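PDB 6Y9I: major Capsid Protein VP1 from Chimpanzee polyomavirus Bob, which forms the pentameric capsomers of the polyomavirus shell and carries on its outer surface the loops that bind glycan receptors on host cells. Local coordinates for the interface of chains A and B. Sequence-based numbering; all coordinates share one arbitrary frame. Chains: chain A/B, Major Capsid Protein VP1.

Contact 1: the interface of chains A and B. Residues chain A 25, 97, 99, 280; chain B 205-206, 214.
B:Pro206 pushes its pyrrolidine ring into a pocket on chain A built by A:Val99, A:Tyr280, A:Tyr25 and the aliphatic part of A:Glu97. CG of B:Pro206 meets several walls at once, 3.5 Å from CG2 of A:Val99, a snug carbon contact, and 3.6 Å from CB of A:Tyr280, while CB and CD touch the sides. The ring of A:Tyr280 runs alongside the proline in the opposite direction, with the proline's carbonyl carbon lying over one face near the rim. A:Tyr25 comes in at about a right angle and brings its phenol OH to 3.4 Å from CD of B:Pro206. Within chain A, CD1 of A:Tyr280 lies over a face of the A:Tyr25 ring and CG2 of A:Val99 meets its edge, which should help keep that phenol in place.

Toward the rim, the same OH of A:Tyr25 reaches a water that in turn contacts OD1 of the B:Asp205 carboxylate at 2.6 Å. On another side, A:Glu97 starts with CG anti to its backbone N (chi1 178°), then bends at chi2 and turns its carboxylate toward B:Tyr214. The phenol OH of B:Tyr214 donates to OE2 of A:Glu97 over 2.7 Å, arriving from above the carboxylate plane. In the fold, strands 19-26, 87-98 and 279-291 of chain A supply A:Tyr25, A:Glu97 and A:Tyr280, while the proline comes from a loop of chain B between strands 202-204 and 212-219.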
# COMPACT_ATOMS: atom_id res chain seq x y z
N TYR A 25 -21.85 16.37 -13.80
CA TYR A 25 -20.46 16.09 -14.20
C TYR A 25 -19.70 17.40 -14.10
O TYR A 25 -20.31 18.45 -14.45
CB TYR A 25 -20.37 15.58 -15.63
CG TYR A 25 -20.44 14.09 -15.74
CD1 TYR A 25 -19.40 13.31 -15.26
CD2 TYR A 25 -21.52 13.47 -16.33
CE1 TYR A 25 -19.44 11.93 -15.38
CE2 TYR A 25 -21.57 12.09 -16.45
CZ TYR A 25 -20.52 11.32 -15.98
OH TYR A 25 -20.53 9.96 -16.10
N GLU A 97 -17.53 9.66 -8.78
CA GLU A 97 -16.81 8.70 -9.62
C GLU A 97 -15.95 9.46 -10.62
O GLU A 97 -16.46 10.42 -11.23
CB GLU A 97 -17.81 7.83 -10.36
CG GLU A 97 -17.15 6.86 -11.28
CD GLU A 97 -17.14 5.47 -10.69
OE1 GLU A 97 -16.75 5.35 -9.50
OE2 GLU A 97 -17.56 4.54 -11.42
N VAL A 99 -14.69 9.27 -14.21
CA VAL A 99 -15.22 8.54 -15.40
C VAL A 99 -14.17 8.48 -16.50
O VAL A 99 -13.51 9.51 -16.74
CB VAL A 99 -16.54 9.15 -15.91
CG1 VAL A 99 -17.02 8.43 -17.16
CG2 VAL A 99 -17.61 9.06 -14.85
N TYR A 280 -18.10 12.60 -11.92
CA TYR A 280 -19.55 12.56 -11.66
C TYR A 280 -19.82 12.77 -10.17
O TYR A 280 -19.10 12.21 -9.32
CB TYR A 280 -20.09 11.21 -12.10
CG TYR A 280 -21.52 10.99 -11.72
CD1 TYR A 280 -22.55 11.47 -12.51
CD2 TYR A 280 -21.82 10.25 -10.60
CE1 TYR A 280 -23.87 11.26 -12.14
CE2 TYR A 280 -23.13 10.00 -10.24
CZ TYR A 280 -24.15 10.49 -11.03
OH TYR A 280 -25.40 10.22 -10.63
N ASP B 205 -21.21 3.72 -16.50
CA ASP B 205 -21.88 5.04 -16.40
C ASP B 205 -22.38 5.24 -14.97
O ASP B 205 -23.37 4.64 -14.55
CB ASP B 205 -23.00 5.15 -17.44
CG ASP B 205 -23.67 6.51 -17.48
OD1 ASP B 205 -23.33 7.35 -16.62
OD2 ASP B 205 -24.56 6.71 -18.37
N PRO B 206 -21.73 6.10 -14.15
CA PRO B 206 -22.17 6.30 -12.78
C PRO B 206 -23.49 7.09 -12.72
O PRO B 206 -24.11 7.05 -11.69
CB PRO B 206 -21.03 7.11 -12.16
CG PRO B 206 -20.52 7.90 -13.32
CD PRO B 206 -20.59 6.97 -14.51
N TYR B 214 -21.23 -2.24 -9.65
CA TYR B 214 -19.91 -2.46 -10.29
C TYR B 214 -18.78 -2.02 -9.34
O TYR B 214 -18.98 -1.11 -8.47
CB TYR B 214 -19.88 -1.82 -11.67
CG TYR B 214 -19.96 -0.33 -11.67
CD1 TYR B 214 -18.82 0.44 -11.50
CD2 TYR B 214 -21.17 0.32 -11.85
CE1 TYR B 214 -18.88 1.81 -11.48
CE2 TYR B 214 -21.24 1.71 -11.87
CZ TYR B 214 -20.09 2.44 -11.69
OH TYR B 214 -20.14 3.79 -11.74
O HOH W 1 -22.22 9.36 -17.84

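Contact 2: the interface of chains A and B. Residues chain A 231-233; chain B 209, 212-215.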
# COMPACT_ATOMS: atom_id res chain seq x y z
N THR A 231 -16.54 2.61 -8.54
CA THR A 231 -17.64 1.75 -8.03
C THR A 231 -18.87 2.63 -7.91
O THR A 231 -18.70 3.85 -7.77
CB THR A 231 -17.23 1.10 -6.70
OG1 THR A 231 -18.25 0.23 -6.25
CG2 THR A 231 -16.93 2.11 -5.61
N ASN A 232 -20.06 2.03 -7.96
CA ASN A 232 -21.29 2.72 -7.52
C ASN A 232 -21.77 2.14 -6.18
O ASN A 232 -22.93 2.34 -5.87
CB ASN A 232 -22.37 2.68 -8.61
CG ASN A 232 -22.89 1.29 -8.90
OD1 ASN A 232 -22.24 0.30 -8.52
ND2 ASN A 232 -24.04 1.20 -9.55
N ALA A 233 -20.93 1.45 -5.41
CA ALA A 233 -21.37 0.75 -4.18
C ALA A 233 -20.92 1.49 -2.92
O ALA A 233 -21.35 1.08 -1.84
CB ALA A 233 -20.90 -0.68 -4.21
N ASN B 209 -27.05 2.87 -13.99
CA ASN B 209 -26.66 1.68 -13.20
C ASN B 209 -27.33 1.72 -11.84
O ASN B 209 -26.71 1.21 -10.87
CB ASN B 209 -25.13 1.62 -13.10
CG ASN B 209 -24.53 1.16 -14.42
OD1 ASN B 209 -24.98 0.16 -14.96
ND2 ASN B 209 -23.54 1.87 -14.93
N SER B 212 -27.65 -2.02 -11.05
CA SER B 212 -26.39 -2.81 -11.13
C SER B 212 -25.47 -2.42 -9.97
O SER B 212 -25.60 -1.28 -9.46
CB SER B 212 -25.67 -2.64 -12.42
OG SER B 212 -26.40 -3.18 -13.52
N ARG B 213 -24.54 -3.30 -9.63
CA ARG B 213 -23.40 -2.92 -8.75
C ARG B 213 -22.11 -3.22 -9.49
O ARG B 213 -21.96 -4.35 -9.96
CB ARG B 213 -23.42 -3.69 -7.43
CG ARG B 213 -24.70 -3.54 -6.63
CD ARG B 213 -25.03 -2.12 -6.21
NE ARG B 213 -26.24 -2.30 -5.40
CZ ARG B 213 -27.51 -2.19 -5.80
NH1 ARG B 213 -27.85 -1.80 -7.03
NH2 ARG B 213 -28.45 -2.45 -4.92
N TYR B 214 -21.23 -2.24 -9.65
CA TYR B 214 -19.91 -2.46 -10.29
C TYR B 214 -18.78 -2.02 -9.34
O TYR B 214 -18.98 -1.11 -8.47
CB TYR B 214 -19.88 -1.82 -11.67
CG TYR B 214 -19.96 -0.33 -11.67
CD1 TYR B 214 -18.82 0.44 -11.50
CD2 TYR B 214 -21.17 0.32 -11.85
CE1 TYR B 214 -18.88 1.81 -11.48
CE2 TYR B 214 -21.24 1.71 -11.87
CZ TYR B 214 -20.09 2.44 -11.69
OH TYR B 214 -20.14 3.79 -11.74
N PHE B 215 -17.65 -2.72 -9.45
CA PHE B 215 -16.47 -2.59 -8.57
C PHE B 215 -15.24 -2.63 -9.47
O PHE B 215 -15.12 -3.58 -10.20
CB PHE B 215 -16.44 -3.72 -7.55
CG PHE B 215 -17.71 -3.92 -6.76
CD1 PHE B 215 -18.74 -4.70 -7.26
CD2 PHE B 215 -17.86 -3.33 -5.52
CE1 PHE B 215 -19.90 -4.88 -6.53
CE2 PHE B 215 -19.02 -3.52 -4.79
CZ PHE B 215 -20.03 -4.29 -5.30
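The side-chain amide of A:Asn232 stacks over the CD2–CE2 rim of the B:Tyr214 ring, the two planes 21° apart, with CG of the asparagine 3.4 Å from CE2 of the tyrosine. The backbone N of A:Asn232 sits over the same face, further in than the side-chain amide, and CA of A:Thr231 packs against CE1. Next to this stack, the methyl CB of A:Ala233 rests 3.5 Å from CE2 of B:Phe215.

Around these contacts the polar groups pair with the backbone of strand 212-219. With CG of A:Asn232 placed between its backbone N and carbonyl carbon (chi1 66°), the amide can use both ends: OD1 accepts from the backbone N of B:Tyr214 at 3.0 Å, nearly straight at the hydrogen, and ND2 donates to the carbonyl O of B:Ser212 at 2.9 Å from above the carbonyl plane. A:Thr231 donates from OG1 to the B:Tyr214 carbonyl O over 2.7 Å, in the carbonyl plane. That hydroxyl also accepts from the backbone N of A:Ala233, at 3.1 Å, which ties the loop that follows to the end of strand 227-231. An antiparallel bridge pairs A:Thr231 with B:Phe215, so the site extends beta pairing from one VP1 subunit to its neighbour and probably helps lock the pentamer together.

Contact 3: the interface of chains A and B. Residues chain A 42, 45, 109-110, 275; chain B 149-150, 181.
The phenol OH of A:Tyr45 donates a hydrogen bond to the carbonyl O of B:Ser149 over 2.7 Å, joining loops of neighbouring VP1 subunits, the jelly-roll coat proteins of polyomaviruses. The carbonyl O of B:Ser149 lies at the edge of the A:Tyr45 ring, in its plane, while the phenol OH stands above the plane of the serine carbonyl. Beside it, B:Asn150 bridges to chain A with both ends of its amide. Its OD1 accepts from the backbone N of A:Leu110 at 3.0 Å, and its ND2 reaches a water, also 3.0 Å away, that contacts the A:Leu110 carbonyl O. Alongside the amide, CD1 of A:Leu110 packs against CB of B:Asn150 at 3.5 Å.

Elsewhere in the patch, A:Arg275 presents its guanidinium end-on: NH1 and NH2 both donate to the carbonyl O of B:Gln181, each at 2.9 Å. That oxygen lies in the guanidinium plane, and NH2 approaches it on a lone pair. The side chain of B:Gln181 extends beyond CG and crosses A:Tyr45 at about a right angle, its NE2 3.9 Å from CE1 of the ring.

Behind this first shell, A:Tyr45 is clasped within its own chain. CD of A:Arg275 sits over the centre of one ring face, 3.6 Å above the plane, and CE3 of A:Trp42 lies over the opposite face toward the rim. The arginine bends at chi2 (52°), bringing its chain across the tyrosine before the guanidinium reaches B:Gln181.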
# COMPACT_ATOMS: atom_id res chain seq x y z
N TRP A 42 -6.35 19.12 -27.82
CA TRP A 42 -5.75 18.79 -26.52
C TRP A 42 -6.71 19.12 -25.37
O TRP A 42 -6.25 19.18 -24.23
CB TRP A 42 -4.38 19.46 -26.42
CG TRP A 42 -3.44 18.83 -27.41
CD1 TRP A 42 -2.98 19.37 -28.57
CD2 TRP A 42 -2.98 17.48 -27.38
NE1 TRP A 42 -2.24 18.45 -29.26
CE2 TRP A 42 -2.20 17.28 -28.55
CE3 TRP A 42 -3.11 16.42 -26.48
CZ2 TRP A 42 -1.54 16.08 -28.80
CZ3 TRP A 42 -2.49 15.21 -26.76
CH2 TRP A 42 -1.70 15.05 -27.90
N TYR A 45 -6.33 18.08 -21.47
CA TYR A 45 -4.87 18.04 -21.21
C TYR A 45 -4.42 19.47 -20.93
O TYR A 45 -5.19 20.44 -21.21
CB TYR A 45 -4.08 17.49 -22.40
CG TYR A 45 -4.32 16.06 -22.80
CD1 TYR A 45 -5.44 15.68 -23.52
CD2 TYR A 45 -3.38 15.08 -22.52
CE1 TYR A 45 -5.65 14.38 -23.94
CE2 TYR A 45 -3.55 13.78 -22.94
CZ TYR A 45 -4.68 13.42 -23.65
OH TYR A 45 -4.86 12.11 -24.00
N LEU A 109 -0.69 6.58 -27.47
CA LEU A 109 -0.93 8.02 -27.23
C LEU A 109 -0.27 8.85 -28.34
O LEU A 109 0.94 8.76 -28.56
CB LEU A 109 -0.42 8.38 -25.83
CG LEU A 109 -1.25 7.87 -24.65
CD1 LEU A 109 -0.62 8.29 -23.33
CD2 LEU A 109 -2.66 8.39 -24.71
N LEU A 110 -1.07 9.67 -29.03
CA LEU A 110 -0.59 10.56 -30.11
C LEU A 110 0.53 11.46 -29.56
O LEU A 110 0.36 12.03 -28.47
CB LEU A 110 -1.76 11.38 -30.65
CG LEU A 110 -2.65 10.64 -31.64
CD1 LEU A 110 -3.98 11.35 -31.81
CD2 LEU A 110 -1.94 10.50 -32.97
N ARG A 275 -2.92 15.13 -17.91
CA ARG A 275 -4.22 14.59 -18.36
C ARG A 275 -5.18 14.57 -17.17
O ARG A 275 -4.78 14.10 -16.09
CB ARG A 275 -3.98 13.22 -19.00
CG ARG A 275 -5.23 12.47 -19.43
CD ARG A 275 -6.18 13.26 -20.32
NE ARG A 275 -7.26 12.42 -20.80
CZ ARG A 275 -8.46 12.88 -21.20
NH1 ARG A 275 -8.75 14.16 -21.14
NH2 ARG A 275 -9.38 12.06 -21.66
N SER B 149 -9.12 8.85 -25.13
CA SER B 149 -7.82 9.48 -24.75
C SER B 149 -7.37 10.42 -25.87
O SER B 149 -6.94 11.55 -25.58
CB SER B 149 -6.77 8.42 -24.40
OG SER B 149 -6.80 7.37 -25.34
N ASN B 150 -7.53 10.00 -27.12
CA ASN B 150 -7.24 10.84 -28.32
C ASN B 150 -8.44 10.80 -29.27
O ASN B 150 -8.71 9.76 -29.87
CB ASN B 150 -6.00 10.36 -29.07
CG ASN B 150 -4.71 10.39 -28.29
OD1 ASN B 150 -3.99 9.40 -28.31
ND2 ASN B 150 -4.35 11.53 -27.71
N GLN B 181 -12.80 13.75 -25.43
CA GLN B 181 -11.70 13.74 -24.42
C GLN B 181 -12.24 14.17 -23.05
O GLN B 181 -11.56 13.94 -22.02
CB GLN B 181 -10.56 14.59 -24.95
CG GLN B 181 -9.90 13.89 -26.11
CD GLN B 181 -8.83 14.63 -26.84
OE1 GLN B 181 -8.43 14.18 -27.92
NE2 GLN B 181 -8.40 15.77 -26.30
O HOH W 2 -1.75 11.69 -26.24

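Contacts 1 and 2 lie about 9 Å apart between the centres of their C-alpha atoms and share B:Tyr214, whose hydroxyl serves contact 1 while its ring face and backbone serve contact 2. Strand 212-219 of chain B thus couples the two. Contact 3 stands apart, about 19 Å from contact 1 and 27 Å from contact 2 on the same measure, and draws on loops, the 3-10 helices 40-42 and 174-181, and strand 272-276. The interface is not an exact two-fold, as suits neighbours in a ring of five: the same contacts can recur between successive subunits and help close the VP1 pentamer.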